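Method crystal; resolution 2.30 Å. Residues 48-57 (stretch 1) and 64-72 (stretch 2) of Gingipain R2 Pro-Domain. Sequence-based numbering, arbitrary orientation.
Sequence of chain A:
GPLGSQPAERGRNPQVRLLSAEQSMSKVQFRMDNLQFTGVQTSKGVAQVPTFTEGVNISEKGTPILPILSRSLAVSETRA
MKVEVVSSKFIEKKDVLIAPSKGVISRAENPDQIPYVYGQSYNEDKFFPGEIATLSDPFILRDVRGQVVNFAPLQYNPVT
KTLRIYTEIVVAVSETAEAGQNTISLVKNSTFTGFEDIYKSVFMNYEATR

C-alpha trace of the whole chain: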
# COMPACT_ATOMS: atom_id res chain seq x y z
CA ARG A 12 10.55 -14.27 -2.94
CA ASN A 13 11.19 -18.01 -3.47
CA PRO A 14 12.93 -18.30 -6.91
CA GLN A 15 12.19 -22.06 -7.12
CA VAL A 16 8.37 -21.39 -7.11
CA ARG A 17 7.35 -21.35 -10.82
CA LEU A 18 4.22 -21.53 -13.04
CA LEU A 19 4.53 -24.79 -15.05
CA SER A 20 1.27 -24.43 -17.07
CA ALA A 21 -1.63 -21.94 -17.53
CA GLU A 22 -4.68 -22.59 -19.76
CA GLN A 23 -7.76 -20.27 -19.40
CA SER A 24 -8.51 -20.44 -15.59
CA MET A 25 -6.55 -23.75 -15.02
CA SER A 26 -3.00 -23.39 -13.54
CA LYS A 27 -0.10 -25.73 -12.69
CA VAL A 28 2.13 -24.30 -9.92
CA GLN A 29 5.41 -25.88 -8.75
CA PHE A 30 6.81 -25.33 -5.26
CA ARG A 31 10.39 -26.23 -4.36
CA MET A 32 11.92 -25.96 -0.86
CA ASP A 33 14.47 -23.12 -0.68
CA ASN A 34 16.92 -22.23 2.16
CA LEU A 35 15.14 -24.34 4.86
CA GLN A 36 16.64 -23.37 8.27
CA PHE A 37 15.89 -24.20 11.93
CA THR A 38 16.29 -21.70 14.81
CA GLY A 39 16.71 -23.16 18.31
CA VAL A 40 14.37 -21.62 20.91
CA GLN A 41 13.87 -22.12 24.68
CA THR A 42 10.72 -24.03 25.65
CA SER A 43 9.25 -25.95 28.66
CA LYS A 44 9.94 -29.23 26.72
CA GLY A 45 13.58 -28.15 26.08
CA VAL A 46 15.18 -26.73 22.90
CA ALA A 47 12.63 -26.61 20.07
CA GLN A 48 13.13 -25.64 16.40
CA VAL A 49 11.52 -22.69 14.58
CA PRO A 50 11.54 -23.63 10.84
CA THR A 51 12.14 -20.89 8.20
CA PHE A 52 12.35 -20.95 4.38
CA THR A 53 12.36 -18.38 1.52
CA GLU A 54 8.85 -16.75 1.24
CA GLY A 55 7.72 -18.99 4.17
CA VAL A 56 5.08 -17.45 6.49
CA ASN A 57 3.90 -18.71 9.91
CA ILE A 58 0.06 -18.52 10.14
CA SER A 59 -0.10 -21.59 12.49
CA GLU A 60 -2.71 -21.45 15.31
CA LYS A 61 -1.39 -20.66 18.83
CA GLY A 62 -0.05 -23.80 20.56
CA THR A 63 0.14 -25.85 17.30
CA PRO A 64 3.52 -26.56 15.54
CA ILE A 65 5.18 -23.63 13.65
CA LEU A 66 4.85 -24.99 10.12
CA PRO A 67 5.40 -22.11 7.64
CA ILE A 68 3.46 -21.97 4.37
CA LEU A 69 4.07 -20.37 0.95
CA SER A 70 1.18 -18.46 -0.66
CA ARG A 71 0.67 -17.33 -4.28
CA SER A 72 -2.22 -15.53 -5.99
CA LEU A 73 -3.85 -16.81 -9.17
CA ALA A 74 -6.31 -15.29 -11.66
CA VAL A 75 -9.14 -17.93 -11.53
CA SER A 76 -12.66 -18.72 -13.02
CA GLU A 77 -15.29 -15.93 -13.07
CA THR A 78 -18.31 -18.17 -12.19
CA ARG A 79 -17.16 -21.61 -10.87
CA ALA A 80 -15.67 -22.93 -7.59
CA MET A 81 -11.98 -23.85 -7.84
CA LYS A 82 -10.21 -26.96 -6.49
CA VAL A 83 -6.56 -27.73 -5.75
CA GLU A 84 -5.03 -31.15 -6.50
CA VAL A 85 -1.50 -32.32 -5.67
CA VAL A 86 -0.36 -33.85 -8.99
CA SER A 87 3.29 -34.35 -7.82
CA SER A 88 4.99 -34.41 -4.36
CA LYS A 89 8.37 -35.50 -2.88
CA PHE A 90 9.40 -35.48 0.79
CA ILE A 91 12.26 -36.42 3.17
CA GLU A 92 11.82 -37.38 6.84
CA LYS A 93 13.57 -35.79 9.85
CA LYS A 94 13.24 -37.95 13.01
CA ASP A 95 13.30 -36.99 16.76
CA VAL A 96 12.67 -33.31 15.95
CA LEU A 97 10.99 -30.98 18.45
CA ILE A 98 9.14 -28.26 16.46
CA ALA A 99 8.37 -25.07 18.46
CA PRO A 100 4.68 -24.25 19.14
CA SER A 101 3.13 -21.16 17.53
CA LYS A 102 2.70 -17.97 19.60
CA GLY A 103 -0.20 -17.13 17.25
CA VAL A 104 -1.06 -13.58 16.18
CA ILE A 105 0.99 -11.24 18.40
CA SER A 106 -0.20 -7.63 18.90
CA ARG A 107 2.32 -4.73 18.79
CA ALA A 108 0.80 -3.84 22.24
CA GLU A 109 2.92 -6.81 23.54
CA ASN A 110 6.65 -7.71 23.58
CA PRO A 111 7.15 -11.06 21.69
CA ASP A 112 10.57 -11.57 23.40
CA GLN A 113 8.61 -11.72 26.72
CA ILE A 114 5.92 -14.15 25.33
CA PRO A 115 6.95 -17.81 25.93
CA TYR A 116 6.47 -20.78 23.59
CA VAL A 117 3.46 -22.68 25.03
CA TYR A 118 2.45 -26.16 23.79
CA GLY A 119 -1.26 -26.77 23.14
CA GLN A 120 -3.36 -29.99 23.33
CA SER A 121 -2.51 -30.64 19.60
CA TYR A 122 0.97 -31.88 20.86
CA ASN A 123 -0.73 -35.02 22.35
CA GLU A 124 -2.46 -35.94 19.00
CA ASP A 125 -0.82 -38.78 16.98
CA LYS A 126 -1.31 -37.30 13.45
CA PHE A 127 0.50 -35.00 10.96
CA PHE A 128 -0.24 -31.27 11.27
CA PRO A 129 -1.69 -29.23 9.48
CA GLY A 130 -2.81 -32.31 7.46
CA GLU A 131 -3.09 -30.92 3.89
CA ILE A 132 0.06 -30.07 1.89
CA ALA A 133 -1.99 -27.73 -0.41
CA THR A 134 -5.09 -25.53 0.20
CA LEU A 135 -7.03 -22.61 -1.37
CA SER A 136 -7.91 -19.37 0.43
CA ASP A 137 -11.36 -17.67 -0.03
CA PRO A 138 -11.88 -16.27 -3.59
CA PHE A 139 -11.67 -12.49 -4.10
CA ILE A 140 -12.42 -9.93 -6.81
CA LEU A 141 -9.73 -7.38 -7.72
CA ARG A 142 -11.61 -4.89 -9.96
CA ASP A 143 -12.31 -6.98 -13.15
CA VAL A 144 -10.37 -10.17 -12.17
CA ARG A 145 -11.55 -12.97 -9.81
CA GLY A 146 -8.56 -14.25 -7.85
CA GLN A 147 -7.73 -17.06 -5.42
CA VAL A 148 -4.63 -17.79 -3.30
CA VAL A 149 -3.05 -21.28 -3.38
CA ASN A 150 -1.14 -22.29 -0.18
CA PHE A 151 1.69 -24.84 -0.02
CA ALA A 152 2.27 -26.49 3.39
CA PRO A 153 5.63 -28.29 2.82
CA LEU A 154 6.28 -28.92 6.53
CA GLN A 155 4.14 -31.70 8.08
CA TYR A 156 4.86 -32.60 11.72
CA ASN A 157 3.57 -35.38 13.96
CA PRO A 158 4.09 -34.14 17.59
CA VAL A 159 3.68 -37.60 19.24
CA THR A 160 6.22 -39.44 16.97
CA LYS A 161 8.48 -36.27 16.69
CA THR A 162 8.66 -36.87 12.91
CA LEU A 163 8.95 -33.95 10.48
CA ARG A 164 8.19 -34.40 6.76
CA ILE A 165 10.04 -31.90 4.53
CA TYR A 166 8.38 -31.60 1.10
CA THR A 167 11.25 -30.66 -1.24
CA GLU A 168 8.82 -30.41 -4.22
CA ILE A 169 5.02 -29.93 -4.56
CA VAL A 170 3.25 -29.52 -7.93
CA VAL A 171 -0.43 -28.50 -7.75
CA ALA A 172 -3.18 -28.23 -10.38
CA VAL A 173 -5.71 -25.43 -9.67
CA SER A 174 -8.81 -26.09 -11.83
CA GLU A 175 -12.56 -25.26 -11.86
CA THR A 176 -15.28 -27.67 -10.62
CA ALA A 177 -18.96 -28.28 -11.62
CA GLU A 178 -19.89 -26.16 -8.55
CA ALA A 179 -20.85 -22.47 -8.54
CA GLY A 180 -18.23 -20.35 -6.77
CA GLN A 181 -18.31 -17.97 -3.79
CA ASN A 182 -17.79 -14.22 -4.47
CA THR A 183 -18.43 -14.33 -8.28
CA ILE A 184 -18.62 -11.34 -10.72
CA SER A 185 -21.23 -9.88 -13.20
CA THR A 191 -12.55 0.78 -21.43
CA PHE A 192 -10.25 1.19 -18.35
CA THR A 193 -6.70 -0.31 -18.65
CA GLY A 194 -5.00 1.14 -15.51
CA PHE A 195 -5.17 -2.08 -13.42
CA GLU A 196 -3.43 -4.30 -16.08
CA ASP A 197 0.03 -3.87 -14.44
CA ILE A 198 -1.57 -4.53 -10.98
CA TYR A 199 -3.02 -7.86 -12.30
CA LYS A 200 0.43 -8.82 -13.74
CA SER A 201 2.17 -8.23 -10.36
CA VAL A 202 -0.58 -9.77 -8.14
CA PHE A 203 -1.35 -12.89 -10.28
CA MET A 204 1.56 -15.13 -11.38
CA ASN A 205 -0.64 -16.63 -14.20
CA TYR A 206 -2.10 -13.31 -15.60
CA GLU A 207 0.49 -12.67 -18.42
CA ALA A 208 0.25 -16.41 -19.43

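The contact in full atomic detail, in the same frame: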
# COMPACT_ATOMS: atom_id res chain seq x y z
N GLN A 48 12.69 -26.26 17.65
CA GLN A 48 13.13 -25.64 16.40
C GLN A 48 12.04 -24.82 15.73
O GLN A 48 10.91 -25.29 15.57
CB GLN A 48 13.64 -26.71 15.42
CG GLN A 48 14.83 -27.55 15.92
CD GLN A 48 16.05 -26.74 16.29
OE1 GLN A 48 16.45 -25.81 15.59
NE2 GLN A 48 16.67 -27.07 17.42
N VAL A 49 12.40 -23.59 15.33
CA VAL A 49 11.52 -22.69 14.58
C VAL A 49 11.95 -22.82 13.10
O VAL A 49 13.03 -22.36 12.74
CB VAL A 49 11.50 -21.21 15.08
CG1 VAL A 49 10.68 -20.32 14.14
CG2 VAL A 49 10.98 -21.11 16.50
N PRO A 50 11.14 -23.49 12.25
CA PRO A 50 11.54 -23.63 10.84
C PRO A 50 11.30 -22.34 10.05
O PRO A 50 10.33 -21.63 10.30
CB PRO A 50 10.65 -24.77 10.32
CG PRO A 50 9.83 -25.24 11.51
CD PRO A 50 9.84 -24.13 12.51
N THR A 51 12.21 -22.04 9.11
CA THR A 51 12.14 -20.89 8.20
C THR A 51 12.60 -21.29 6.82
O THR A 51 13.53 -22.08 6.69
CB THR A 51 12.97 -19.68 8.71
OG1 THR A 51 14.29 -20.09 9.03
CG2 THR A 51 12.33 -18.95 9.88
N PHE A 52 11.96 -20.74 5.77
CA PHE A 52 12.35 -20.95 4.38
C PHE A 52 11.96 -19.72 3.57
O PHE A 52 11.10 -18.95 4.00
CB PHE A 52 11.76 -22.26 3.78
CG PHE A 52 10.25 -22.39 3.68
CD1 PHE A 52 9.56 -21.88 2.59
CD2 PHE A 52 9.54 -23.12 4.63
CE1 PHE A 52 8.17 -22.04 2.48
CE2 PHE A 52 8.15 -23.27 4.52
CZ PHE A 52 7.47 -22.72 3.45
N THR A 53 12.61 -19.52 2.41
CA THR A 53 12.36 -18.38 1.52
C THR A 53 10.86 -18.29 1.17
O THR A 53 10.26 -19.27 0.71
CB THR A 53 13.23 -18.45 0.25
OG1 THR A 53 14.55 -18.87 0.62
CG2 THR A 53 13.29 -17.13 -0.49
N GLU A 54 10.26 -17.11 1.46
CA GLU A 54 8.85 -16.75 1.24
C GLU A 54 7.90 -17.56 2.17
O GLU A 54 6.67 -17.53 1.99
CB GLU A 54 8.46 -16.91 -0.24
CG GLU A 54 7.46 -15.90 -0.75
CD GLU A 54 6.98 -16.13 -2.17
OE1 GLU A 54 7.77 -16.63 -3.00
OE2 GLU A 54 5.80 -15.80 -2.45
N GLY A 55 8.47 -18.23 3.18
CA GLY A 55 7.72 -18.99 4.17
C GLY A 55 7.11 -18.06 5.20
O GLY A 55 7.78 -17.15 5.69
N VAL A 56 5.82 -18.28 5.52
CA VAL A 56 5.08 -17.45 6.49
C VAL A 56 4.39 -18.34 7.53
O VAL A 56 3.72 -19.32 7.17
CB VAL A 56 4.08 -16.51 5.75
CG1 VAL A 56 2.97 -16.01 6.67
CG2 VAL A 56 4.80 -15.34 5.09
N ASN A 57 4.53 -17.99 8.81
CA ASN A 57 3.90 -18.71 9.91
C ASN A 57 2.52 -18.11 10.20
O ASN A 57 2.43 -16.98 10.69
CB ASN A 57 4.82 -18.72 11.15
CG ASN A 57 4.16 -19.10 12.47
OD1 ASN A 57 3.25 -19.94 12.55
ND2 ASN A 57 4.64 -18.52 13.55
N PRO A 64 2.15 -26.72 16.05
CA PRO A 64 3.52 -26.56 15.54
C PRO A 64 3.70 -25.44 14.52
O PRO A 64 2.82 -25.23 13.69
CB PRO A 64 3.83 -27.93 14.91
CG PRO A 64 2.91 -28.88 15.60
CD PRO A 64 1.66 -28.11 15.87
N ILE A 65 4.84 -24.69 14.61
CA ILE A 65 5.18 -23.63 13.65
C ILE A 65 5.56 -24.34 12.36
O ILE A 65 6.61 -24.98 12.28
CB ILE A 65 6.30 -22.66 14.13
CG1 ILE A 65 5.84 -21.88 15.38
CG2 ILE A 65 6.75 -21.70 12.99
CD1 ILE A 65 6.94 -21.17 16.15
N LEU A 66 4.64 -24.32 11.39
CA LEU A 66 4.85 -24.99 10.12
C LEU A 66 4.56 -23.98 9.01
O LEU A 66 3.43 -23.90 8.51
CB LEU A 66 4.00 -26.26 10.03
CG LEU A 66 4.29 -27.33 11.12
CD1 LEU A 66 3.12 -28.27 11.33
CD2 LEU A 66 5.61 -28.06 10.86
N PRO A 67 5.60 -23.17 8.65
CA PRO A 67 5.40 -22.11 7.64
C PRO A 67 4.86 -22.60 6.31
O PRO A 67 5.12 -23.72 5.89
CB PRO A 67 6.81 -21.53 7.46
CG PRO A 67 7.49 -21.81 8.73
CD PRO A 67 6.97 -23.13 9.19
N ILE A 68 4.08 -21.72 5.66
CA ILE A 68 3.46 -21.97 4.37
C ILE A 68 3.95 -20.95 3.33
O ILE A 68 4.49 -19.90 3.69
CB ILE A 68 1.90 -21.95 4.48
CG1 ILE A 68 1.34 -20.54 4.79
CG2 ILE A 68 1.36 -23.04 5.45
CD1 ILE A 68 -0.08 -20.29 4.24
N LEU A 69 3.76 -21.26 2.06
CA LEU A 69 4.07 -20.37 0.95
C LEU A 69 2.77 -20.12 0.20
O LEU A 69 2.09 -21.07 -0.18
CB LEU A 69 5.17 -20.93 0.04
CG LEU A 69 5.74 -19.93 -0.97
CD1 LEU A 69 7.20 -20.16 -1.16
CD2 LEU A 69 5.00 -20.01 -2.31
N SER A 70 2.43 -18.85 0.00
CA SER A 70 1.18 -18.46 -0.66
C SER A 70 1.43 -17.67 -1.93
O SER A 70 2.33 -16.83 -1.98
CB SER A 70 0.32 -17.64 0.29
OG SER A 70 -0.05 -18.39 1.44
N ARG A 71 0.62 -17.98 -2.97
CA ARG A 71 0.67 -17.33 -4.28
C ARG A 71 -0.73 -17.10 -4.81
O ARG A 71 -1.61 -17.95 -4.66
CB ARG A 71 1.49 -18.16 -5.29
CG ARG A 71 3.01 -18.08 -5.11
CD ARG A 71 3.56 -16.68 -5.33
NE ARG A 71 5.01 -16.63 -5.10
CZ ARG A 71 5.93 -16.80 -6.04
NH1 ARG A 71 5.56 -17.00 -7.30
NH2 ARG A 71 7.22 -16.76 -5.73
N SER A 72 -0.93 -15.94 -5.44
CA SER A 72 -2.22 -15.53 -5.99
C SER A 72 -2.35 -15.94 -7.44
O SER A 72 -1.39 -15.83 -8.22
CB SER A 72 -2.41 -14.02 -5.85
OG SER A 72 -2.38 -13.64 -4.48
O HOH W 1 3.81 -17.10 1.72
O HOH W 2 2.23 -21.45 9.12

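The strongest polar link between the two stretches is the salt bridge between E54 and R71. The carboxylate meets the edge of the guanidinium in a two-pronged arrangement: R71 NH2 donates to E54 OE1 at 2.8 Å and R71 NE donates to E54 OE2 at 2.9 Å, both nearly linear. Each N-H of this edge thus faces its own oxygen, and the opposite charges reinforce the paired hydrogen bonds. Long, flexible side chains suit both positions, because each CA-to-CB bond points sideways and the charged end comes nearer the other stretch.

The backbones are joined at a single antiparallel bridge, V56 with I68. V56 N donates to I68 O at 2.8 Å, and I68 N returns the bond to V56 O at 2.9 Å. The same two carbonyl oxygens also receive CA-H contacts, from G55 CA to I68 O at 3.4 Å and from P67 CA to V56 O at 3.3 Å. P67 has no amide hydrogen to offer, but its CA can still approach a carbonyl oxygen.

Two waters extend this backbone network. Water 1 donates to E54 O at 2.9 Å and accepts from S70 N at 2.8 Å, connecting the stretches beside the direct bridge. Water 2 donates to both V56 O, at 3.2 Å, and L66 O, at 2.8 Å.

Stretch 1 reaches the bridge through a type II turn from F52 to G55, closed by the hydrogen bond from G55 N to F52 O at 2.8 Å. Glycine fits the last position of the turn: an ideal CB there would lie only 2.8 Å from F52 O, a clash.

Apolar packing surrounds these bonds. The F52 ring meets the second stretch: its edge meets L69, with F52 CE1 4.0 Å from L69 CB, and F52 CE2 lies 3.7 Å from P67 CB; a flat, rigid ring can reach both side chains at once. F52 CE2 also lies 3.4 Å from P67 O, near the ring plane, where the slightly positive ring hydrogens suit a carbonyl oxygen. L69 extends its CD1 to 3.6 Å from E54 CB, packing against the aliphatic part of that side chain.

Farther along, P50 and I65 point toward the opposing stretch, and P50 CD lies 4.0 Å from I65 CG2. P50 CB is 4.2 Å from P67 CD, a compact contact between two rings. The branched I65 also serves two other neighbors: its CD1 lies 4.1 Å from V49 CG2, while its CG2 approaches N57 CG at 3.7 Å.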